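Local coordinates for protein glucuronoarabinoxylan endo-1,4-beta-xylanase (Clostridium papyrosolvens, PDB 4FMV) that hydrolyses internal beta-1,4 linkages of xylan chains as a family GH30 endoxylanase, this chain holding the catalytic (beta/alpha)8 barrel of a longer protein, at residues A[140-145]-A[230-235]; A[204-209]-A[260-265]; A[98-101]-A[105-108]; A[157-162]-A[193-198]. All coordinates share one frame; numbering follows the deposited sequence. Where two conformers were deposited one is given.

Contact 1: residues A[140-145]-A[230-235]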
loop_
_atom_site.group_PDB
_atom_site.type_symbol
_atom_site.label_atom_id
_atom_site.label_comp_id
_atom_site.label_asym_id
_atom_site.label_seq_id
_atom_site.Cartn_x
_atom_site.Cartn_y
_atom_site.Cartn_z
ATOM N N VAL A 140 10.807 3.776 -9.840
ATOM C CA VAL A 140 12.164 3.742 -10.377
ATOM C C VAL A 140 12.848 2.429 -9.976
ATOM O O VAL A 140 13.476 1.769 -10.800
ATOM C CB VAL A 140 13.019 4.959 -9.885
ATOM C CG1 VAL A 140 14.478 4.871 -10.390
ATOM C CG2 VAL A 140 12.368 6.283 -10.300
ATOM N N GLN A 141 12.800 2.084 -8.696
ATOM C CA GLN A 141 13.423 0.844 -8.249
ATOM C C GLN A 141 12.762 0.283 -6.984
ATOM O O GLN A 141 12.532 1.027 -6.019
ATOM C CB GLN A 141 14.928 1.129 -7.957
ATOM C CG GLN A 141 15.699 -0.068 -7.312
ATOM C CD GLN A 141 15.916 -1.245 -8.258
ATOM O OE1 GLN A 141 16.375 -1.058 -9.385
ATOM N NE2 GLN A 141 15.596 -2.479 -7.792
ATOM N N ASN A 142 12.581 -1.031 -6.929
ATOM C CA ASN A 142 12.261 -1.707 -5.676
ATOM C C ASN A 142 13.494 -1.836 -4.761
ATOM O O ASN A 142 14.519 -2.381 -5.177
ATOM C CB ASN A 142 11.756 -3.119 -5.953
ATOM C CG ASN A 142 11.385 -3.846 -4.681
ATOM O OD1 ASN A 142 10.394 -3.490 -4.041
ATOM N ND2 ASN A 142 12.188 -4.845 -4.282
ATOM N N GLU A 143 13.375 -1.378 -3.520
ATOM C CA GLU A 143 14.433 -1.535 -2.504
ATOM C C GLU A 143 15.846 -1.342 -3.041
ATOM O O GLU A 143 16.674 -2.256 -2.961
ATOM C CB GLU A 143 14.306 -2.889 -1.791
ATOM C CG GLU A 143 12.920 -3.056 -1.149
ATOM C CD GLU A 143 12.805 -4.258 -0.248
ATOM O OE1 GLU A 143 13.799 -4.973 -0.081
ATOM O OE2 GLU A 143 11.706 -4.487 0.290
ATOM N N PRO A 144 16.127 -0.142 -3.576
ATOM C CA PRO A 144 17.454 0.173 -4.104
ATOM C C PRO A 144 18.491 0.077 -3.006
ATOM O O PRO A 144 19.680 -0.015 -3.315
ATOM C CB PRO A 144 17.316 1.638 -4.512
ATOM C CG PRO A 144 16.238 2.174 -3.564
ATOM C CD PRO A 144 15.243 1.037 -3.582
ATOM N N ASP A 145 18.046 0.187 -1.752
ATOM C CA ASP A 145 18.934 0.088 -0.574
ATOM C C ASP A 145 18.960 -1.276 0.141
ATOM O O ASP A 145 19.574 -1.379 1.196
ATOM C CB ASP A 145 18.641 1.206 0.431
ATOM C CG ASP A 145 17.190 1.204 0.891
ATOM O OD1 ASP A 145 16.406 0.379 0.365
ATOM O OD2 ASP A 145 16.841 2.015 1.777
ATOM N N MET A 230 2.764 3.087 1.697
ATOM C CA MET A 230 3.575 1.953 2.100
ATOM C C MET A 230 3.261 0.894 1.036
ATOM O O MET A 230 2.139 0.388 0.959
ATOM C CB MET A 230 3.083 1.470 3.455
ATOM C CG MET A 230 4.055 0.619 4.226
ATOM S SD MET A 230 4.521 -0.900 3.402
ATOM C CE MET A 230 2.936 -1.767 3.285
ATOM N N THR A 231 4.239 0.618 0.178
ATOM C CA THR A 231 4.011 -0.213 -1.011
ATOM C C THR A 231 4.321 -1.711 -0.943
ATOM O O THR A 231 4.039 -2.438 -1.898
ATOM C CB THR A 231 4.784 0.382 -2.213
ATOM O OG1 THR A 231 6.189 0.385 -1.923
ATOM C CG2 THR A 231 4.325 1.794 -2.480
ATOM N N GLU A 232 5.011 -2.167 0.093
ATOM C CA GLU A 232 5.168 -3.611 0.296
ATOM C C GLU A 232 5.359 -3.992 1.754
ATOM O O GLU A 232 6.249 -3.449 2.426
ATOM C CB GLU A 232 6.359 -4.114 -0.514
ATOM C CG GLU A 232 6.411 -5.649 -0.682
ATOM C CD GLU A 232 7.787 -6.108 -1.067
ATOM O OE1 GLU A 232 8.303 -5.627 -2.090
ATOM O OE2 GLU A 232 8.372 -6.920 -0.337
ATOM N N LYS A 233 4.583 -4.958 2.233
ATOM C CA LYS A 233 4.864 -5.614 3.506
ATOM C C LYS A 233 4.180 -6.980 3.460
ATOM O O LYS A 233 3.085 -7.118 2.898
ATOM C CB LYS A 233 4.359 -4.751 4.679
ATOM C CG LYS A 233 4.647 -5.321 6.092
ATOM C CD LYS A 233 6.147 -5.569 6.323
ATOM C CE LYS A 233 6.436 -6.039 7.771
ATOM N NZ LYS A 233 6.266 -4.949 8.786
ATOM N N TYR A 234 4.767 -7.986 4.084
ATOM C CA TYR A 234 4.015 -9.213 4.321
ATOM C C TYR A 234 4.151 -9.617 5.778
ATOM O O TYR A 234 5.019 -9.095 6.512
ATOM C CB TYR A 234 4.469 -10.348 3.384
ATOM C CG TYR A 234 5.836 -10.876 3.738
ATOM C CD1 TYR A 234 5.977 -11.900 4.678
ATOM C CD2 TYR A 234 6.986 -10.338 3.173
ATOM C CE1 TYR A 234 7.229 -12.387 5.045
ATOM C CE2 TYR A 234 8.248 -10.842 3.519
ATOM C CZ TYR A 234 8.353 -11.857 4.455
ATOM O OH TYR A 234 9.590 -12.356 4.819
ATOM N N PHE A 235 3.266 -10.514 6.204
ATOM C CA PHE A 235 3.370 -11.154 7.504
ATOM C C PHE A 235 3.330 -12.654 7.260
ATOM O O PHE A 235 2.662 -13.137 6.330
ATOM C CB PHE A 235 2.254 -10.683 8.449
ATOM C CG PHE A 235 2.373 -9.228 8.825
ATOM C CD1 PHE A 235 1.861 -8.243 7.994
ATOM C CD2 PHE A 235 3.035 -8.848 9.992
ATOM C CE1 PHE A 235 2.000 -6.896 8.315
ATOM C CE2 PHE A 235 3.161 -7.511 10.333
ATOM C CZ PHE A 235 2.641 -6.525 9.484
HETATM O O HOH W 1 10.928 -6.231 -2.217
#
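Asn-142 and Glu-232 both set CG anti to the backbone N, Glu-232 with chi1 -165°, while Glu-143 turns CG beside its own N; the two glutamates then run extended from backbones far apart, which brings Glu-143 OE2 within 4.2 Å of Glu-232 OE2. This is the mouth of the (beta/alpha)8 barrel. Residues 140-145 follow the fourth barrel strand, 137-139, and Glu-232 lies near the C-terminal end of the seventh, 227-232. The Asn-Glu-Pro sequence at 142-144, facing a glutamate on the seventh strand, is consistent with the acid/base and nucleophile pair of clan GH-A hydrolases.

The CA atoms of Asn-142 and Glu-232 are 9.5 Å apart, a gap spanned by the extended Glu-232, with the shorter Asn-142 reaching out to meet it. The two glutamate chains cross at about a right angle. Asn-142 OD1 is 3.6 Å from Glu-232 OE1, its amide turned only 11° from the carboxylate plane. Two acceptors facing each other need donors between or beside them. Arg-47 supplies these, with a salt bridge to Glu-232 and a hydrogen bond to Asn-142 OD1. His-205 holds Glu-143 OE2, and Tyr-207 holds Glu-232 OE2.

The amide of Gln-141, also held by Trp-88 and Trp-153, folds back along its own chain, NE2 donating to the carbonyl O of Asn-142 at 2.8 Å. An amide serves well at position 142, since it offers a donor as well as an acceptor: Asn-142 ND2 gives a hydrogen to a water 2.8 Å away, which passes one on to Glu-232 OE1 at 2.7 Å.

Contact 2: residues A[204-209]-A[260-265]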
loop_
_atom_site.group_PDB
_atom_site.type_symbol
_atom_site.label_atom_id
_atom_site.label_comp_id
_atom_site.label_asym_id
_atom_site.label_seq_id
_atom_site.Cartn_x
_atom_site.Cartn_y
_atom_site.Cartn_z
ATOM N N CYS A 204 7.433 3.492 0.168
ATOM C CA CYS A 204 8.334 2.946 1.172
ATOM C C CYS A 204 7.870 1.550 1.574
ATOM O O CYS A 204 6.690 1.219 1.438
ATOM C CB CYS A 204 8.342 3.838 2.414
ATOM S SG CYS A 204 6.753 3.908 3.296
ATOM N N HIS A 205 8.797 0.742 2.085
ATOM C CA HIS A 205 8.445 -0.551 2.661
ATOM C C HIS A 205 8.726 -0.542 4.159
ATOM O O HIS A 205 9.521 0.252 4.657
ATOM C CB HIS A 205 9.225 -1.695 1.996
ATOM C CG HIS A 205 9.019 -1.784 0.518
ATOM N ND1 HIS A 205 9.708 -2.679 -0.276
ATOM C CD2 HIS A 205 8.211 -1.088 -0.314
ATOM C CE1 HIS A 205 9.319 -2.538 -1.528
ATOM N NE2 HIS A 205 8.412 -1.571 -1.580
ATOM N N PHE A 206 7.998 -1.417 4.842
ATOM C CA PHE A 206 7.956 -1.630 6.299
ATOM C C PHE A 206 8.837 -2.723 6.937
ATOM O O PHE A 206 8.448 -3.283 7.975
ATOM C CB PHE A 206 6.549 -1.575 6.903
ATOM C CG PHE A 206 5.998 -0.174 7.071
ATOM C CD1 PHE A 206 6.718 0.947 6.640
ATOM C CD2 PHE A 206 4.754 0.019 7.683
ATOM C CE1 PHE A 206 6.204 2.245 6.803
ATOM C CE2 PHE A 206 4.223 1.317 7.856
ATOM C CZ PHE A 206 4.954 2.429 7.412
ATOM N N TYR A 207 9.879 -3.203 6.268
ATOM C CA TYR A 207 10.529 -4.336 6.868
ATOM C C TYR A 207 11.536 -3.804 7.877
ATOM O O TYR A 207 12.667 -3.451 7.542
ATOM C CB TYR A 207 11.294 -5.069 5.755
ATOM C CG TYR A 207 10.359 -5.678 4.730
ATOM C CD1 TYR A 207 9.532 -6.744 5.080
ATOM C CD2 TYR A 207 10.283 -5.182 3.445
ATOM C CE1 TYR A 207 8.665 -7.298 4.175
ATOM C CE2 TYR A 207 9.396 -5.733 2.529
ATOM C CZ TYR A 207 8.601 -6.787 2.900
ATOM O OH TYR A 207 7.728 -7.351 2.000
ATOM N N GLY A 208 11.144 -3.913 9.151
ATOM C CA GLY A 208 11.913 -3.404 10.276
ATOM C C GLY A 208 11.706 -1.944 10.678
ATOM O O GLY A 208 12.454 -1.424 11.508
ATOM N N THR A 209 10.701 -1.275 10.121
ATOM C CA THR A 209 10.446 0.140 10.441
ATOM C C THR A 209 9.720 0.277 11.775
ATOM O O THR A 209 8.613 -0.237 11.921
ATOM C CB THR A 209 9.542 0.793 9.354
ATOM O OG1 THR A 209 10.095 0.551 8.056
ATOM C CG2 THR A 209 9.391 2.315 9.583
ATOM N N ASN A 260 -1.252 7.565 2.626
ATOM C CA ASN A 260 -2.416 7.539 1.751
ATOM C C ASN A 260 -2.833 6.125 1.361
ATOM O O ASN A 260 -3.967 5.896 0.960
ATOM C CB ASN A 260 -2.152 8.401 0.506
ATOM C CG ASN A 260 -1.732 9.823 0.860
ATOM O OD1 ASN A 260 -0.559 10.159 0.806
ATOM N ND2 ASN A 260 -2.693 10.656 1.249
ATOM N N ALA A 261 -1.910 5.169 1.469
ATOM C CA ALA A 261 -2.188 3.802 1.038
ATOM C C ALA A 261 -1.324 2.787 1.793
ATOM O O ALA A 261 -0.225 3.117 2.237
ATOM C CB ALA A 261 -1.933 3.673 -0.461
ATOM N N TYR A 262 -1.818 1.558 1.925
ATOM C CA TYR A 262 -1.030 0.462 2.493
ATOM C C TYR A 262 -1.207 -0.733 1.558
ATOM O O TYR A 262 -2.324 -1.238 1.382
ATOM C CB TYR A 262 -1.483 0.133 3.922
ATOM C CG TYR A 262 -0.660 -0.953 4.632
ATOM C CD1 TYR A 262 -0.818 -2.300 4.311
ATOM C CD2 TYR A 262 0.242 -0.623 5.635
ATOM C CE1 TYR A 262 -0.106 -3.287 4.967
ATOM C CE2 TYR A 262 0.985 -1.611 6.292
ATOM C CZ TYR A 262 0.807 -2.940 5.940
ATOM O OH TYR A 262 1.529 -3.925 6.591
ATOM N N ILE A 263 -0.115 -1.180 0.941
ATOM C CA ILE A 263 -0.197 -2.243 -0.058
ATOM C C ILE A 263 0.604 -3.459 0.386
ATOM O O ILE A 263 1.806 -3.373 0.607
ATOM C CB ILE A 263 0.315 -1.775 -1.449
ATOM C CG1 ILE A 263 -0.541 -0.630 -1.998
ATOM C CG2 ILE A 263 0.353 -2.940 -2.450
ATOM C CD1 ILE A 263 0.138 0.746 -1.947
ATOM N N TYR A 264 -0.085 -4.587 0.520
ATOM C CA TYR A 264 0.521 -5.853 0.899
ATOM C C TYR A 264 1.460 -6.360 -0.212
ATOM O O TYR A 264 1.400 -5.931 -1.357
ATOM C CB TYR A 264 -0.587 -6.900 1.216
ATOM C CG TYR A 264 -0.131 -8.112 2.017
ATOM C CD1 TYR A 264 -0.151 -8.099 3.408
ATOM C CD2 TYR A 264 0.306 -9.281 1.377
ATOM C CE1 TYR A 264 0.260 -9.205 4.144
ATOM C CE2 TYR A 264 0.738 -10.396 2.111
ATOM C CZ TYR A 264 0.703 -10.347 3.492
ATOM O OH TYR A 264 1.139 -11.421 4.233
ATOM N N TRP A 265 2.317 -7.293 0.153
ATOM C CA TRP A 265 3.176 -8.009 -0.777
ATOM C C TRP A 265 2.324 -9.025 -1.592
ATOM O O TRP A 265 1.121 -8.807 -1.800
ATOM C CB TRP A 265 4.359 -8.632 -0.018
ATOM C CG TRP A 265 5.369 -9.397 -0.823
ATOM C CD1 TRP A 265 6.039 -10.520 -0.416
ATOM C CD2 TRP A 265 5.845 -9.112 -2.154
ATOM N NE1 TRP A 265 6.888 -10.953 -1.410
ATOM C CE2 TRP A 265 6.787 -10.109 -2.485
ATOM C CE3 TRP A 265 5.562 -8.121 -3.096
ATOM C CZ2 TRP A 265 7.444 -10.143 -3.718
ATOM C CZ3 TRP A 265 6.221 -8.154 -4.323
ATOM C CH2 TRP A 265 7.148 -9.159 -4.621
#
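The rings of Phe-206 and Tyr-262 meet obliquely, CD2 of Phe-206 lying 4.3 Å from CE2 of Tyr-262, and nearer the mouth of the barrel the phenol of Tyr-207 points its hydroxyl at the base of the Trp-265 side chain. In the (beta/alpha)8 barrel, strands 201-205 and 261-266 are not neighbours: strand 227-232 runs between them. Here it is aromatic side chains that bridge the distance, and no hydrogen bond passes directly from one segment to the other.

Phe-206 and Tyr-262 lie on the outside of the barrel, where both also touch Met-230 of the intervening strand and Ser-253 of helix 240-255. A plain phenyl ring suits the apolar side of this layer. Tyrosine suits position 262 because its ring packs beside Phe-206 while its hydroxyl continues to a hydrogen bond with Glu-249 on the helix.

Tyr-207 and Trp-265 belong to the mouth of the barrel instead. CB of Trp-265 points toward Tyr-207, whose OH stands 4.1 Å from it, and the near end of the indole lies obliquely alongside. The two side chains cross at about a right angle.

With the CB methylene and the near end of the indole as its neighbours on Trp-265, the hydroxyl of Tyr-207 meets only van der Waals packing across this contact; the chemistry implies that its hydrogen bonding is directed instead to its polar partner, the carboxylate of Glu-232.

Contact 3: residues A[98-101]-A[105-108]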
loop_
_atom_site.group_PDB
_atom_site.type_symbol
_atom_site.label_atom_id
_atom_site.label_comp_id
_atom_site.label_asym_id
_atom_site.label_seq_id
_atom_site.Cartn_x
_atom_site.Cartn_y
_atom_site.Cartn_z
ATOM N N PHE A 98 29.802 -3.592 -9.973
ATOM C CA PHE A 98 30.689 -2.619 -9.367
ATOM C C PHE A 98 31.105 -3.201 -8.032
ATOM O O PHE A 98 30.484 -4.143 -7.524
ATOM C CB PHE A 98 30.020 -1.248 -9.197
ATOM C CG PHE A 98 28.969 -1.197 -8.103
ATOM C CD1 PHE A 98 27.713 -1.747 -8.297
ATOM C CD2 PHE A 98 29.243 -0.584 -6.889
ATOM C CE1 PHE A 98 26.740 -1.701 -7.292
ATOM C CE2 PHE A 98 28.283 -0.524 -5.874
ATOM C CZ PHE A 98 27.027 -1.089 -6.080
ATOM N N SER A 99 32.162 -2.644 -7.467
ATOM C CA SER A 99 32.700 -3.162 -6.222
ATOM C C SER A 99 32.040 -2.395 -5.071
ATOM O O SER A 99 32.255 -1.192 -4.918
ATOM C CB SER A 99 34.225 -2.980 -6.218
ATOM O OG SER A 99 34.839 -3.768 -5.222
ATOM N N LYS A 100 31.215 -3.086 -4.283
ATOM C CA LYS A 100 30.520 -2.443 -3.170
ATOM C C LYS A 100 31.163 -2.966 -1.895
ATOM O O LYS A 100 30.960 -4.116 -1.505
ATOM C CB LYS A 100 29.026 -2.810 -3.207
ATOM C CG LYS A 100 28.177 -2.211 -2.081
ATOM C CD LYS A 100 26.702 -2.475 -2.321
ATOM C CE LYS A 100 25.831 -1.604 -1.433
ATOM N NZ LYS A 100 26.135 -1.714 0.025
ATOM N N SER A 101 31.956 -2.096 -1.276
ATOM C CA SER A 101 32.798 -2.424 -0.134
ATOM C C SER A 101 33.453 -3.796 -0.236
ATOM O O SER A 101 33.386 -4.583 0.712
ATOM C CB SER A 101 31.998 -2.296 1.154
ATOM O OG SER A 101 31.371 -1.023 1.163
ATOM N N SER A 105 30.399 -8.511 -6.842
ATOM C CA SER A 105 29.210 -9.090 -7.454
ATOM C C SER A 105 28.028 -8.121 -7.510
ATOM O O SER A 105 26.987 -8.445 -8.085
ATOM C CB SER A 105 28.802 -10.371 -6.712
ATOM O OG SER A 105 28.073 -10.082 -5.523
ATOM N N ALA A 106 28.180 -6.939 -6.914
ATOM C CA ALA A 106 27.053 -6.008 -6.781
ATOM C C ALA A 106 26.689 -5.506 -8.168
ATOM O O ALA A 106 27.555 -5.404 -9.028
ATOM C CB ALA A 106 27.419 -4.844 -5.863
ATOM N N GLN A 107 25.405 -5.240 -8.393
ATOM C CA GLN A 107 24.923 -4.807 -9.700
ATOM C C GLN A 107 24.320 -3.424 -9.560
ATOM O O GLN A 107 23.681 -3.128 -8.554
ATOM C CB GLN A 107 23.830 -5.761 -10.214
ATOM C CG GLN A 107 24.287 -7.208 -10.471
ATOM C CD GLN A 107 25.043 -7.391 -11.792
ATOM O OE1 GLN A 107 25.007 -6.533 -12.676
ATOM N NE2 GLN A 107 25.740 -8.519 -11.920
ATOM N N ARG A 108 24.517 -2.584 -10.568
ATOM C CA ARG A 108 23.833 -1.299 -10.629
ATOM C C ARG A 108 23.454 -1.025 -12.082
ATOM O O ARG A 108 23.980 -1.675 -12.991
ATOM C CB ARG A 108 24.734 -0.177 -10.101
ATOM C CG ARG A 108 25.976 0.077 -10.935
ATOM C CD ARG A 108 26.863 1.142 -10.313
ATOM N NE ARG A 108 28.054 1.433 -11.106
ATOM C CZ ARG A 108 29.181 1.942 -10.598
ATOM N NH1 ARG A 108 29.270 2.231 -9.303
ATOM N NH2 ARG A 108 30.227 2.162 -11.384
#
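Phe-98 N donates to the carbonyl O of Ala-106 at 3.0 Å, the hydrogen bond that joins the two segments. It is somewhat bent, with an N-H...O angle of 152°, and the donor stands above the carbonyl plane. The short segments run 115° apart and the pairing is loose, so side chains do much of the joining.

The phenyl ring of Phe-98 is the centrepiece. Its CG sits between the backbone N and the carbonyl carbon, which folds the ring across the partner strand. Over one face lies the methyl of Ala-106, a CH-pi contact with CB 3.9 Å from the ring centroid. The small methyl can sit close to the ring, and also meets Lys-100 CB at 3.7 Å. At the ring edge, Phe-98 CE1 comes to 3.6 Å from Gln-107 O.

On the opposite side of the ring plane runs Arg-108. Its extended chain passes CD 3.6 Å from Phe-98 CD1, and one guanidinium face covers Phe-98 CB. Ring and guanidinium are nearly parallel, 11° apart, yet mutually offset. Arginine suits this partly exposed place: its methylenes pack on the phenyl while NE forms a salt bridge with Glu-96. Lys-100 leads its amino end away to a cation-pi contact with Trp-152.

The arrangement belongs to a beta hairpin, strands 95-100 and 103-109, which with strand 151-152 forms a small sheet at the surface of the barrel domain.

Contact 4: residues A[157-162]-A[193-198]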
loop_
_atom_site.group_PDB
_atom_site.type_symbol
_atom_site.label_atom_id
_atom_site.label_comp_id
_atom_site.label_asym_id
_atom_site.label_seq_id
_atom_site.Cartn_x
_atom_site.Cartn_y
_atom_site.Cartn_z
ATOM N N GLU A 157 22.564 8.249 -6.617
ATOM C CA GLU A 157 22.172 7.707 -7.917
ATOM C C GLU A 157 20.686 7.918 -8.189
ATOM O O GLU A 157 20.308 8.357 -9.275
ATOM C CB GLU A 157 22.539 6.226 -8.008
ATOM C CG GLU A 157 23.980 6.056 -8.471
ATOM C CD GLU A 157 24.606 4.757 -8.036
ATOM O OE1 GLU A 157 23.912 3.952 -7.367
ATOM O OE2 GLU A 157 25.804 4.558 -8.339
ATOM N N MET A 158 19.857 7.573 -7.207
ATOM C CA MET A 158 18.412 7.800 -7.275
ATOM C C MET A 158 18.099 9.281 -7.513
ATOM O O MET A 158 17.242 9.608 -8.341
ATOM C CB MET A 158 17.743 7.330 -5.986
ATOM C CG MET A 158 16.238 7.648 -5.895
ATOM S SD MET A 158 15.212 6.738 -7.062
ATOM C CE MET A 158 15.699 5.047 -6.729
ATOM N N LEU A 159 18.791 10.171 -6.795
ATOM C CA LEU A 159 18.644 11.618 -7.008
ATOM C C LEU A 159 18.951 12.005 -8.458
ATOM O O LEU A 159 18.180 12.732 -9.090
ATOM C CB LEU A 159 19.532 12.441 -6.043
ATOM C CG LEU A 159 19.529 13.970 -6.252
ATOM C CD1 LEU A 159 18.126 14.557 -6.167
ATOM C CD2 LEU A 159 20.477 14.702 -5.301
ATOM N N ASN A 160 20.067 11.508 -8.989
ATOM C CA ASN A 160 20.472 11.867 -10.350
ATOM C C ASN A 160 19.378 11.508 -11.377
ATOM O O ASN A 160 19.048 12.300 -12.264
ATOM C CB ASN A 160 21.778 11.172 -10.725
ATOM C CG ASN A 160 22.963 11.701 -9.956
ATOM O OD1 ASN A 160 22.922 12.807 -9.413
ATOM N ND2 ASN A 160 24.043 10.917 -9.918
ATOM N N PHE A 161 18.814 10.311 -11.238
ATOM C CA PHE A 161 17.766 9.858 -12.142
ATOM C C PHE A 161 16.502 10.706 -11.979
ATOM O O PHE A 161 15.866 11.138 -12.968
ATOM C CB PHE A 161 17.440 8.383 -11.886
ATOM C CG PHE A 161 16.489 7.806 -12.889
ATOM C CD1 PHE A 161 16.957 7.251 -14.060
ATOM C CD2 PHE A 161 15.128 7.860 -12.676
ATOM C CE1 PHE A 161 16.075 6.741 -14.997
ATOM C CE2 PHE A 161 14.258 7.353 -13.594
ATOM C CZ PHE A 161 14.737 6.799 -14.762
ATOM N N MET A 162 16.120 10.921 -10.728
ATOM C CA MET A 162 14.978 11.780 -10.414
ATOM C C MET A 162 15.109 13.207 -10.966
ATOM O O MET A 162 14.115 13.768 -11.432
ATOM C CB MET A 162 14.695 11.803 -8.910
ATOM C CG MET A 162 14.124 10.485 -8.338
ATOM S SD MET A 162 12.577 9.894 -9.094
ATOM C CE MET A 162 11.403 11.140 -8.519
ATOM N N ALA A 193 14.407 20.724 -5.533
ATOM C CA ALA A 193 13.188 21.229 -6.161
ATOM C C ALA A 193 12.805 20.486 -7.450
ATOM O O ALA A 193 11.625 20.193 -7.686
ATOM C CB ALA A 193 13.304 22.753 -6.406
ATOM N N THR A 194 13.797 20.187 -8.281
ATOM C CA THR A 194 13.565 19.464 -9.529
ATOM C C THR A 194 13.161 18.014 -9.279
ATOM O O THR A 194 12.169 17.527 -9.828
ATOM C CB THR A 194 14.813 19.508 -10.461
ATOM O OG1 THR A 194 15.166 20.869 -10.733
ATOM C CG2 THR A 194 14.524 18.818 -11.768
ATOM N N ALA A 195 13.932 17.307 -8.464
ATOM C CA ALA A 195 13.592 15.928 -8.111
ATOM C C ALA A 195 12.192 15.845 -7.496
ATOM O O ALA A 195 11.396 14.969 -7.844
ATOM C CB ALA A 195 14.625 15.362 -7.152
ATOM N N LEU A 196 11.898 16.757 -6.575
ATOM C CA LEU A 196 10.604 16.778 -5.914
ATOM C C LEU A 196 9.473 16.943 -6.940
ATOM O O LEU A 196 8.435 16.291 -6.837
ATOM C CB LEU A 196 10.564 17.896 -4.872
ATOM C CG LEU A 196 9.254 18.095 -4.090
ATOM C CD1 LEU A 196 8.799 16.814 -3.381
ATOM C CD2 LEU A 196 9.424 19.245 -3.100
ATOM N N ASP A 197 9.689 17.810 -7.926
ATOM C CA ASP A 197 8.731 18.031 -9.009
ATOM C C ASP A 197 8.485 16.753 -9.792
ATOM O O ASP A 197 7.365 16.497 -10.274
ATOM C CB ASP A 197 9.244 19.091 -9.981
ATOM C CG ASP A 197 8.726 20.467 -9.660
ATOM O OD1 ASP A 197 7.727 20.559 -8.918
ATOM O OD2 ASP A 197 9.312 21.457 -10.148
ATOM N N ASN A 198 9.550 15.971 -9.950
ATOM C CA ASN A 198 9.479 14.747 -10.734
ATOM C C ASN A 198 8.971 13.537 -9.944
ATOM O O ASN A 198 8.779 12.477 -10.518
ATOM C CB ASN A 198 10.831 14.445 -11.401
ATOM C CG ASN A 198 11.151 15.418 -12.510
ATOM O OD1 ASN A 198 10.255 16.100 -13.026
ATOM N ND2 ASN A 198 12.430 15.505 -12.881
#
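Leu-159 is the first residue of helix 157-162 to reach the other helix: CG anti to the backbone N (chi1 176°) sends the branch across, and its CD1 methyl rests 3.7 Å from CB of Ala-195. The same isobutyl group touches Pro-188 of helix 183-190, so a branched apolar residue serves two neighbours at once. Three residues on, Met-162 meets the same alanine, CB to CB at 4.0 Å. Ala-195 is thus flanked by two side chains one turn apart, and its small size lets the backbones come close, with the CA atoms of Met-162 and Ala-195 4.9 Å apart.

Both helices belong to the outer layer of the (beta/alpha)8 barrel. Helix 155-164 leads from the fourth barrel strand to the fifth, strand 172-178, and helix 193-198 comes just before the sixth, strand 201-205. Their short segments cross at 73°, their axes approaching to 9.1 Å, so the helices touch over a limited patch.

The chain of Met-162 bends at chi2 and chi3, bringing CE down to 3.6 Å from the carbonyl O of Asn-198, and it also packs inward on Val-173 and Ala-175. Flexible and unbranched, a methionine can follow such a bent path between helix and strand. Its backbone O, close to the C-terminal end of helix 155-164, accepts a hydrogen bond from Asn-198 ND2 at 2.8 Å, almost straight (169°) and in the amide plane, and Asn-198 CB lies 3.4 Å from the same Met-162 O.

Overall arrangement
Contact 1 and the Tyr-207/Trp-265 half of contact 2 adjoin at the mouth of the barrel, by the probable catalytic centre. The centres of contacts 1 and 2 are 7 Å apart, joined by a probable hydrogen bond of 2.5 Å between Glu-232 OE2 and Tyr-207 OH and by the backbone pairing of strands 227-232 and 261-266. Contact 4 lies about 19 Å from contact 1, centre to centre, yet touches it: Val-140 packs on Met-158, Phe-161 and Met-162. Contact 4 also meets the peripheral hairpin of contact 3, where Arg-108 CD approaches Glu-157 OE2 at 4.1 Å. Contacts 1 and 3 do not touch, their nearest atoms being about 7 Å apart.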